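Local coordinates for protein KLLA0F20702p (Kluyveromyces lactis, PDB 5Y5A) that probably acts as the telomerase subunit Est1, which helps recruit telomerase to telomeres through its association with Cdc13, at residues G280-S285 with P327-N332; F397-F402 with L440-R445. All blocks are in the same frame, centred on the assembly; numbering follows the deposited sequence.

Interaction 1. Residues G280-S285 with P327-N332; sequences GDPNGS and PQTWKN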
ATOM      1  N   GLY A 280       8.710   7.094 -15.066  1.00 41.28           N
ATOM      2  CA  GLY A 280       8.970   8.436 -15.549  1.00 41.67           C
ATOM      3  C   GLY A 280      10.355   8.729 -16.079  1.00 43.88           C
ATOM      4  O   GLY A 280      10.541   9.676 -16.842  1.00 43.70           O
ATOM      5  N   ASP A 281      11.320   7.920 -15.668  1.00 43.16           N
ATOM      6  CA  ASP A 281      12.709   8.075 -16.065  1.00 42.38           C
ATOM      7  C   ASP A 281      13.074   7.165 -17.251  1.00 49.63           C
ATOM      8  O   ASP A 281      13.176   5.948 -17.088  1.00 45.41           O
ATOM      9  CB  ASP A 281      13.608   7.767 -14.866  1.00 43.42           C
ATOM     10  CG  ASP A 281      15.053   8.150 -15.097  1.00 45.75           C
ATOM     11  OD1 ASP A 281      15.425   8.477 -16.245  1.00 47.87           O
ATOM     12  OD2 ASP A 281      15.824   8.101 -14.114  1.00 46.23           O
ATOM     13  N   PRO A 282      13.294   7.756 -18.439  1.00 48.88           N
ATOM     14  CA  PRO A 282      13.712   7.002 -19.624  1.00 54.22           C
ATOM     15  C   PRO A 282      14.936   6.132 -19.348  1.00 54.70           C
ATOM     16  O   PRO A 282      15.114   5.105 -19.996  1.00 51.58           O
ATOM     17  CB  PRO A 282      14.062   8.100 -20.639  1.00 58.53           C
ATOM     18  CG  PRO A 282      13.301   9.280 -20.205  1.00 55.80           C
ATOM     19  CD  PRO A 282      13.215   9.202 -18.707  1.00 55.43           C
ATOM     20  N   ASN A 283      15.761   6.546 -18.390  1.00 49.87           N
ATOM     21  CA  ASN A 283      16.986   5.824 -18.065  1.00 51.79           C
ATOM     22  C   ASN A 283      16.916   5.043 -16.764  1.00 50.30           C
ATOM     23  O   ASN A 283      17.916   4.491 -16.319  1.00 51.31           O
ATOM     24  CB  ASN A 283      18.161   6.792 -18.007  1.00 51.93           C
ATOM     25  CG  ASN A 283      18.431   7.440 -19.340  1.00 57.55           C
ATOM     26  OD1 ASN A 283      18.143   6.863 -20.384  1.00 64.36           O
ATOM     27  ND2 ASN A 283      18.973   8.646 -19.315  1.00 65.15           N
ATOM     28  N   GLY A 284      15.742   4.995 -16.148  1.00 49.54           N
ATOM     29  CA  GLY A 284      15.588   4.244 -14.915  1.00 47.63           C
ATOM     30  C   GLY A 284      15.700   2.763 -15.206  1.00 49.35           C
ATOM     31  O   GLY A 284      15.115   2.282 -16.178  1.00 47.65           O
ATOM     32  N   SER A 285      16.466   2.041 -14.391  1.00 48.86           N
ATOM     33  CA  SER A 285      16.587   0.600 -14.579  1.00 51.96           C
ATOM     34  C   SER A 285      15.204  -0.060 -14.502  1.00 44.91           C
ATOM     35  O   SER A 285      14.906  -0.956 -15.286  1.00 44.11           O
ATOM     36  CB  SER A 285      17.537  -0.012 -13.549  1.00 55.55           C
ATOM     37  OG  SER A 285      17.129   0.310 -12.231  1.00 67.46           O
ATOM     38  N   PRO A 327       4.204  12.598 -19.518  1.00 46.96           N
ATOM     39  CA  PRO A 327       3.828  12.540 -20.939  1.00 50.13           C
ATOM     40  C   PRO A 327       5.014  12.411 -21.898  1.00 52.28           C
ATOM     41  O   PRO A 327       4.924  11.659 -22.873  1.00 51.90           O
ATOM     42  CB  PRO A 327       3.096  13.873 -21.163  1.00 54.24           C
ATOM     43  CG  PRO A 327       3.595  14.777 -20.080  1.00 46.33           C
ATOM     44  CD  PRO A 327       3.774  13.861 -18.891  1.00 46.97           C
ATOM     45  N   GLN A 328       6.112  13.109 -21.619  1.00 47.82           N
ATOM     46  CA  GLN A 328       7.262  13.106 -22.514  1.00 55.60           C
ATOM     47  C   GLN A 328       7.935  11.744 -22.557  1.00 58.19           C
ATOM     48  O   GLN A 328       8.324  11.273 -23.623  1.00 52.34           O
ATOM     49  CB  GLN A 328       8.273  14.171 -22.091  1.00 66.78           C
ATOM     50  CG  GLN A 328       7.754  15.575 -22.274  1.00 77.44           C
ATOM     51  CD  GLN A 328       7.272  15.808 -23.686  1.00 85.85           C
ATOM     52  OE1 GLN A 328       8.018  15.608 -24.646  1.00 86.92           O
ATOM     53  NE2 GLN A 328       6.013  16.213 -23.826  1.00 91.65           N
ATOM     54  N   THR A 329       8.074  11.122 -21.391  1.00 57.66           N
ATOM     55  CA  THR A 329       8.667   9.798 -21.302  1.00 54.07           C
ATOM     56  C   THR A 329       7.860   8.791 -22.122  1.00 52.65           C
ATOM     57  O   THR A 329       8.428   7.914 -22.753  1.00 52.29           O
ATOM     58  CB  THR A 329       8.762   9.323 -19.841  1.00 55.85           C
ATOM     59  OG1 THR A 329       9.532  10.266 -19.078  1.00 51.15           O
ATOM     60  CG2 THR A 329       9.418   7.945 -19.755  1.00 54.11           C
ATOM     61  N   TRP A 330       6.539   8.935 -22.141  1.00 54.97           N
ATOM     62  CA  TRP A 330       5.703   7.949 -22.824  1.00 53.79           C
ATOM     63  C   TRP A 330       5.313   8.343 -24.250  1.00 58.71           C
ATOM     64  O   TRP A 330       4.473   7.696 -24.872  1.00 64.32           O
ATOM     65  CB  TRP A 330       4.460   7.654 -21.988  1.00 46.50           C
ATOM     66  CG  TRP A 330       4.794   6.762 -20.821  1.00 47.15           C
ATOM     67  CD1 TRP A 330       5.096   7.157 -19.553  1.00 45.29           C
ATOM     68  CD2 TRP A 330       4.908   5.329 -20.833  1.00 45.96           C
ATOM     69  NE1 TRP A 330       5.367   6.063 -18.766  1.00 47.99           N
ATOM     70  CE2 TRP A 330       5.260   4.928 -19.529  1.00 46.96           C
ATOM     71  CE3 TRP A 330       4.738   4.349 -21.816  1.00 45.72           C
ATOM     72  CZ2 TRP A 330       5.451   3.588 -19.181  1.00 46.62           C
ATOM     73  CZ3 TRP A 330       4.925   3.016 -21.468  1.00 46.62           C
ATOM     74  CH2 TRP A 330       5.277   2.650 -20.161  1.00 40.54           C
ATOM     75  N   LYS A 331       5.949   9.384 -24.779  1.00 59.54           N
ATOM     76  CA  LYS A 331       5.815   9.710 -26.194  1.00 59.01           C
ATOM     77  C   LYS A 331       7.068   9.283 -26.950  1.00 60.10           C
ATOM     78  O   LYS A 331       7.077   9.249 -28.180  1.00 63.83           O
ATOM     79  CB  LYS A 331       5.567  11.209 -26.394  1.00 68.15           C
ATOM     80  CG  LYS A 331       4.186  11.683 -25.979  1.00 79.24           C
ATOM     81  CD  LYS A 331       4.067  13.206 -26.059  1.00 90.31           C
ATOM     82  CE  LYS A 331       2.694  13.684 -25.580  1.00 94.58           C
ATOM     83  NZ  LYS A 331       2.568  15.173 -25.585  1.00 97.85           N
ATOM     84  N   ASN A 332       8.122   8.947 -26.210  1.00 61.75           N
ATOM     85  CA  ASN A 332       9.436   8.717 -26.803  1.00 68.40           C
ATOM     86  C   ASN A 332       9.977   7.292 -26.706  1.00 66.80           C
ATOM     87  O   ASN A 332      11.187   7.089 -26.809  1.00 68.22           O
ATOM     88  CB  ASN A 332      10.463   9.662 -26.165  1.00 82.47           C
ATOM     89  CG  ASN A 332      10.293  11.108 -26.606  1.00 90.18           C
ATOM     90  OD1 ASN A 332       9.902  11.384 -27.741  1.00 93.93           O
ATOM     91  ND2 ASN A 332      10.599  12.041 -25.708  1.00 90.51           N
TER

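Interaction 2. Residues F397-F402 with L440-R445; sequences FIFKFF and LKFAHR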
ATOM      1  N   PHE A 397      -9.996  10.459 -17.447  1.00 43.70           N
ATOM      2  CA  PHE A 397      -9.626   9.063 -17.657  1.00 44.71           C
ATOM      3  C   PHE A 397      -9.961   8.242 -16.422  1.00 40.16           C
ATOM      4  O   PHE A 397     -10.448   7.121 -16.519  1.00 38.38           O
ATOM      5  CB  PHE A 397      -8.129   8.911 -17.983  1.00 40.40           C
ATOM      6  CG  PHE A 397      -7.654   7.486 -17.922  1.00 36.81           C
ATOM      7  CD1 PHE A 397      -8.052   6.569 -18.891  1.00 34.30           C
ATOM      8  CD2 PHE A 397      -6.845   7.052 -16.882  1.00 39.27           C
ATOM      9  CE1 PHE A 397      -7.639   5.236 -18.832  1.00 38.44           C
ATOM     10  CE2 PHE A 397      -6.425   5.730 -16.811  1.00 40.05           C
ATOM     11  CZ  PHE A 397      -6.823   4.813 -17.789  1.00 38.80           C
ATOM     12  N   ILE A 398      -9.679   8.806 -15.254  1.00 36.80           N
ATOM     13  CA  ILE A 398      -9.950   8.101 -14.012  1.00 38.04           C
ATOM     14  C   ILE A 398     -11.443   7.801 -13.889  1.00 37.33           C
ATOM     15  O   ILE A 398     -11.839   6.679 -13.559  1.00 35.61           O
ATOM     16  CB  ILE A 398      -9.444   8.906 -12.798  1.00 39.48           C
ATOM     17  CG1 ILE A 398      -7.913   8.951 -12.839  1.00 40.08           C
ATOM     18  CG2 ILE A 398      -9.911   8.281 -11.495  1.00 36.07           C
ATOM     19  CD1 ILE A 398      -7.280   9.665 -11.698  1.00 31.15           C
ATOM     20  N   PHE A 399     -12.285   8.785 -14.194  1.00 40.11           N
ATOM     21  CA  PHE A 399     -13.721   8.557 -14.061  1.00 40.70           C
ATOM     22  C   PHE A 399     -14.257   7.678 -15.187  1.00 40.62           C
ATOM     23  O   PHE A 399     -15.262   6.995 -15.021  1.00 39.19           O
ATOM     24  CB  PHE A 399     -14.462   9.892 -13.973  1.00 39.63           C
ATOM     25  CG  PHE A 399     -14.512  10.429 -12.573  1.00 38.38           C
ATOM     26  CD1 PHE A 399     -13.433  11.118 -12.044  1.00 33.69           C
ATOM     27  CD2 PHE A 399     -15.599  10.168 -11.758  1.00 36.94           C
ATOM     28  CE1 PHE A 399     -13.460  11.592 -10.738  1.00 40.36           C
ATOM     29  CE2 PHE A 399     -15.629  10.634 -10.445  1.00 37.80           C
ATOM     30  CZ  PHE A 399     -14.562  11.349  -9.940  1.00 41.17           C
ATOM     31  N   LYS A 400     -13.560   7.665 -16.316  1.00 43.08           N
ATOM     32  CA  LYS A 400     -13.858   6.710 -17.368  1.00 44.70           C
ATOM     33  C   LYS A 400     -13.670   5.286 -16.828  1.00 46.61           C
ATOM     34  O   LYS A 400     -14.497   4.403 -17.062  1.00 44.62           O
ATOM     35  CB  LYS A 400     -12.960   6.954 -18.582  1.00 46.77           C
ATOM     36  CG  LYS A 400     -13.253   6.035 -19.747  1.00 51.84           C
ATOM     37  CD  LYS A 400     -12.392   6.365 -20.952  1.00 56.40           C
ATOM     38  CE  LYS A 400     -12.741   5.448 -22.115  1.00 63.50           C
ATOM     39  NZ  LYS A 400     -11.994   5.791 -23.356  1.00 71.54           N
ATOM     40  N   PHE A 401     -12.577   5.083 -16.091  1.00 40.97           N
ATOM     41  CA  PHE A 401     -12.273   3.798 -15.458  1.00 36.46           C
ATOM     42  C   PHE A 401     -13.345   3.413 -14.438  1.00 35.44           C
ATOM     43  O   PHE A 401     -13.791   2.262 -14.399  1.00 36.87           O
ATOM     44  CB  PHE A 401     -10.902   3.858 -14.779  1.00 37.71           C
ATOM     45  CG  PHE A 401     -10.400   2.530 -14.300  1.00 36.29           C
ATOM     46  CD1 PHE A 401      -9.687   1.699 -15.150  1.00 35.91           C
ATOM     47  CD2 PHE A 401     -10.625   2.118 -12.995  1.00 38.46           C
ATOM     48  CE1 PHE A 401      -9.207   0.475 -14.711  1.00 40.66           C
ATOM     49  CE2 PHE A 401     -10.151   0.889 -12.549  1.00 43.25           C
ATOM     50  CZ  PHE A 401      -9.446   0.071 -13.406  1.00 40.97           C
ATOM     51  N   PHE A 402     -13.742   4.389 -13.619  1.00 36.92           N
ATOM     52  CA  PHE A 402     -14.842   4.231 -12.661  1.00 37.12           C
ATOM     53  C   PHE A 402     -16.120   3.737 -13.335  1.00 36.34           C
ATOM     54  O   PHE A 402     -16.680   2.715 -12.950  1.00 40.90           O
ATOM     55  CB  PHE A 402     -15.156   5.557 -11.953  1.00 33.06           C
ATOM     56  CG  PHE A 402     -14.149   5.967 -10.912  1.00 41.42           C
ATOM     57  CD1 PHE A 402     -12.960   5.277 -10.750  1.00 37.10           C
ATOM     58  CD2 PHE A 402     -14.404   7.059 -10.091  1.00 39.57           C
ATOM     59  CE1 PHE A 402     -12.049   5.664  -9.794  1.00 38.01           C
ATOM     60  CE2 PHE A 402     -13.495   7.452  -9.134  1.00 35.22           C
ATOM     61  CZ  PHE A 402     -12.311   6.750  -8.985  1.00 35.85           C
ATOM     62  N   LEU A 440     -14.842  16.050  -5.965  1.00 47.71           N
ATOM     63  CA  LEU A 440     -16.286  16.122  -5.766  1.00 45.47           C
ATOM     64  C   LEU A 440     -16.964  16.958  -6.847  1.00 45.33           C
ATOM     65  O   LEU A 440     -18.009  16.575  -7.367  1.00 43.03           O
ATOM     66  CB  LEU A 440     -16.606  16.704  -4.385  1.00 50.20           C
ATOM     67  CG  LEU A 440     -18.085  16.985  -4.112  1.00 44.94           C
ATOM     68  CD1 LEU A 440     -18.906  15.703  -4.199  1.00 41.81           C
ATOM     69  CD2 LEU A 440     -18.274  17.657  -2.764  1.00 49.41           C
ATOM     70  N   LYS A 441     -16.370  18.101  -7.186  1.00 45.43           N
ATOM     71  CA  LYS A 441     -16.970  18.971  -8.195  1.00 54.25           C
ATOM     72  C   LYS A 441     -16.962  18.319  -9.576  1.00 49.44           C
ATOM     73  O   LYS A 441     -17.947  18.400 -10.297  1.00 49.40           O
ATOM     74  CB  LYS A 441     -16.257  20.322  -8.236  1.00 56.36           C
ATOM     75  CG  LYS A 441     -16.526  21.160  -6.995  1.00 64.31           C
ATOM     76  CD  LYS A 441     -15.600  22.360  -6.889  1.00 73.52           C
ATOM     77  CE  LYS A 441     -15.896  23.176  -5.629  1.00 82.04           C
ATOM     78  NZ  LYS A 441     -14.927  24.295  -5.428  1.00 86.15           N
ATOM     79  N   PHE A 442     -15.853  17.678  -9.936  1.00 44.55           N
ATOM     80  CA  PHE A 442     -15.761  16.970 -11.210  1.00 47.52           C
ATOM     81  C   PHE A 442     -16.806  15.848 -11.283  1.00 45.55           C
ATOM     82  O   PHE A 442     -17.482  15.677 -12.300  1.00 44.02           O
ATOM     83  CB  PHE A 442     -14.351  16.387 -11.409  1.00 44.31           C
ATOM     84  CG  PHE A 442     -14.132  15.762 -12.766  1.00 42.53           C
ATOM     85  CD1 PHE A 442     -14.514  14.453 -13.016  1.00 39.91           C
ATOM     86  CD2 PHE A 442     -13.548  16.491 -13.795  1.00 42.21           C
ATOM     87  CE1 PHE A 442     -14.317  13.875 -14.263  1.00 46.96           C
ATOM     88  CE2 PHE A 442     -13.344  15.919 -15.040  1.00 42.66           C
ATOM     89  CZ  PHE A 442     -13.731  14.603 -15.273  1.00 42.96           C
ATOM     90  N   ALA A 443     -16.913  15.089 -10.197  1.00 38.87           N
ATOM     91  CA  ALA A 443     -17.828  13.958 -10.114  1.00 46.01           C
ATOM     92  C   ALA A 443     -19.288  14.395 -10.224  1.00 44.68           C
ATOM     93  O   ALA A 443     -20.077  13.767 -10.924  1.00 47.38           O
ATOM     94  CB  ALA A 443     -17.597  13.196  -8.810  1.00 43.11           C
ATOM     95  N   HIS A 444     -19.626  15.475  -9.529  1.00 50.75           N
ATOM     96  CA  HIS A 444     -20.962  16.083  -9.561  1.00 44.96           C
ATOM     97  C   HIS A 444     -21.366  16.562 -10.948  1.00 44.79           C
ATOM     98  O   HIS A 444     -22.555  16.654 -11.270  1.00 41.16           O
ATOM     99  CB  HIS A 444     -21.011  17.260  -8.594  1.00 41.24           C
ATOM    100  CG  HIS A 444     -21.514  16.913  -7.231  1.00 44.82           C
ATOM    101  ND1 HIS A 444     -21.364  17.751  -6.148  1.00 46.62           N
ATOM    102  CD2 HIS A 444     -22.201  15.833  -6.778  1.00 41.01           C
ATOM    103  CE1 HIS A 444     -21.921  17.201  -5.082  1.00 47.16           C
ATOM    104  NE2 HIS A 444     -22.436  16.035  -5.443  1.00 48.90           N
ATOM    105  N   ARG A 445     -20.370  16.879 -11.767  1.00 43.45           N
ATOM    106  CA  ARG A 445     -20.620  17.390 -13.107  1.00 41.15           C
ATOM    107  C   ARG A 445     -20.352  16.354 -14.207  1.00 44.40           C
ATOM    108  O   ARG A 445     -20.494  16.651 -15.389  1.00 47.91           O
ATOM    109  CB  ARG A 445     -19.783  18.652 -13.328  1.00 42.63           C
ATOM    110  CG  ARG A 445     -20.343  19.857 -12.578  1.00 48.00           C
ATOM    111  CD  ARG A 445     -19.292  20.923 -12.277  1.00 48.55           C
ATOM    112  NE  ARG A 445     -19.860  21.955 -11.416  1.00 52.32           N
ATOM    113  CZ  ARG A 445     -20.030  21.822 -10.103  1.00 51.71           C
ATOM    114  NH1 ARG A 445     -19.660  20.700  -9.493  1.00 48.02           N
ATOM    115  NH2 ARG A 445     -20.565  22.812  -9.397  1.00 45.07           N
TER

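Interaction 1. Residues G280-S285 with P327-N332
Thr329 reaches across to Gly280 with a single hydrogen bond, its hydroxyl donating to the backbone carbonyl: OG1 of Thr329 lies 2.5 Å from O of Gly280. The hydroxyl comes in above the carbonyl plane, about 39° out of it, with a C=O...donor angle of 132°. Thr329 OG1 stands anti to its own carbonyl carbon and beside the backbone N (chi1 -58°), which brings the oxygen to Gly280 and sends the methyl anti to the nitrogen.

The carbonyl that accepts this bond belongs to the first residue beyond helix 271-279, where the chain enters the short connection to helix 285-298. That connection is a type I beta turn from Asp281 to Gly284, closed by Gly284 N on Asp281 O, with an Asx turn inside it: OD1 of Asp281 accepts from N of Asn283 at 2.9 Å, the donor standing above the carboxylate plane. Gly284 then takes the N-cap position of the following helix.

Van der Waals contact is slight. The methyl of Thr329 rests on the same carbonyl, CG2 being 3.6 Å from O of Gly280, and the CG–CD side of the Pro282 ring crosses the threonine at roughly a right angle, CG and CD of Pro282 each lying 4.1 Å from CG2 of Thr329, at the edge of contact. A valine in place of Thr329 would probably keep much of this packing but leave the Gly280 carbonyl without its hydroxyl partner, tying the two loops together less firmly. Next along the chain, the buried Trp330 donates from NE1 to the carbonyl of Leu279 and packs its indole on Leu290, Leu291 and Leu294 of helix 285-298.

Interaction 2. Residues F397-F402 with L440-R445
Phe399, on helix 385-410, and Ala443, near the end of helix 437-444, mark the closest approach of the two backbones, their CA atoms 7.8 Å apart. Residues 397-402 are helical throughout, whereas 440-445 includes the last turn of its helix. There Arg445 folds back along the chain, its guanidinium meeting Lys441 O edge-on and in plane, with NH1 3.0 Å from that oxygen.

Between the segments the contact is wholly apolar and centres on the Phe399 ring. Phe442 comes over one face of that ring, displaced toward its rim, with CD1 of Phe442 3.6 Å from CD1 of Phe399. The two side chains run past each other in opposite directions and their rings are inclined at 42°, an oblique aromatic pair with centroids 5.2 Å apart. With CG anti to the backbone N (chi1 -174°), Phe442 extends toward helix 385-410 and lays its CD1–CE1 side against CG and CD1 of Phe399. The CE2 and CZ atoms of Phe399 meet the methyl of Ala443, which approaches the ring obliquely, its CB 3.6 Å from CE2 and 3.7 Å from CZ of Phe399. Phe402, three residues further along the same helix, sets its CD2 over the opposite face from Phe442, also toward the rim, so that Phe399 has a neighbour on each face.

This junction belongs to the all-helical region matching the Est1 DNA/RNA binding family. Helix 421-433 fills in beside it, with Trp432 and Ile433 against Phe399 and Ile433 also touching Ala443, while Phe449 of helix 447-462 meets the Phe399 ring edge-to-face. Beyond, Leu440 and His444 pack on the backbone of the bound peptide, and His444 also stacks on Phe544 of helix 526-546.

Both contacts fall within the Est1 DNA/RNA binding domain, yet they share no helix and do not touch: their centres are about 27 Å apart, and along the chain interaction 1 closes before interaction 2 opens. Interaction 1 joins two interhelical loops in a partly buried place, where one hydrogen bond to a backbone carbonyl is the sole polar link between the segments. Interaction 2 is buried and joins two helices through aromatic and methyl packing, without a hydrogen bond between its segments. Helix 339-379 connects them: it follows the loop of residues 327-332 along the chain, and Ile398, Phe401 and Phe402 pack on it. Of the two, interaction 2 borders the bound peptide.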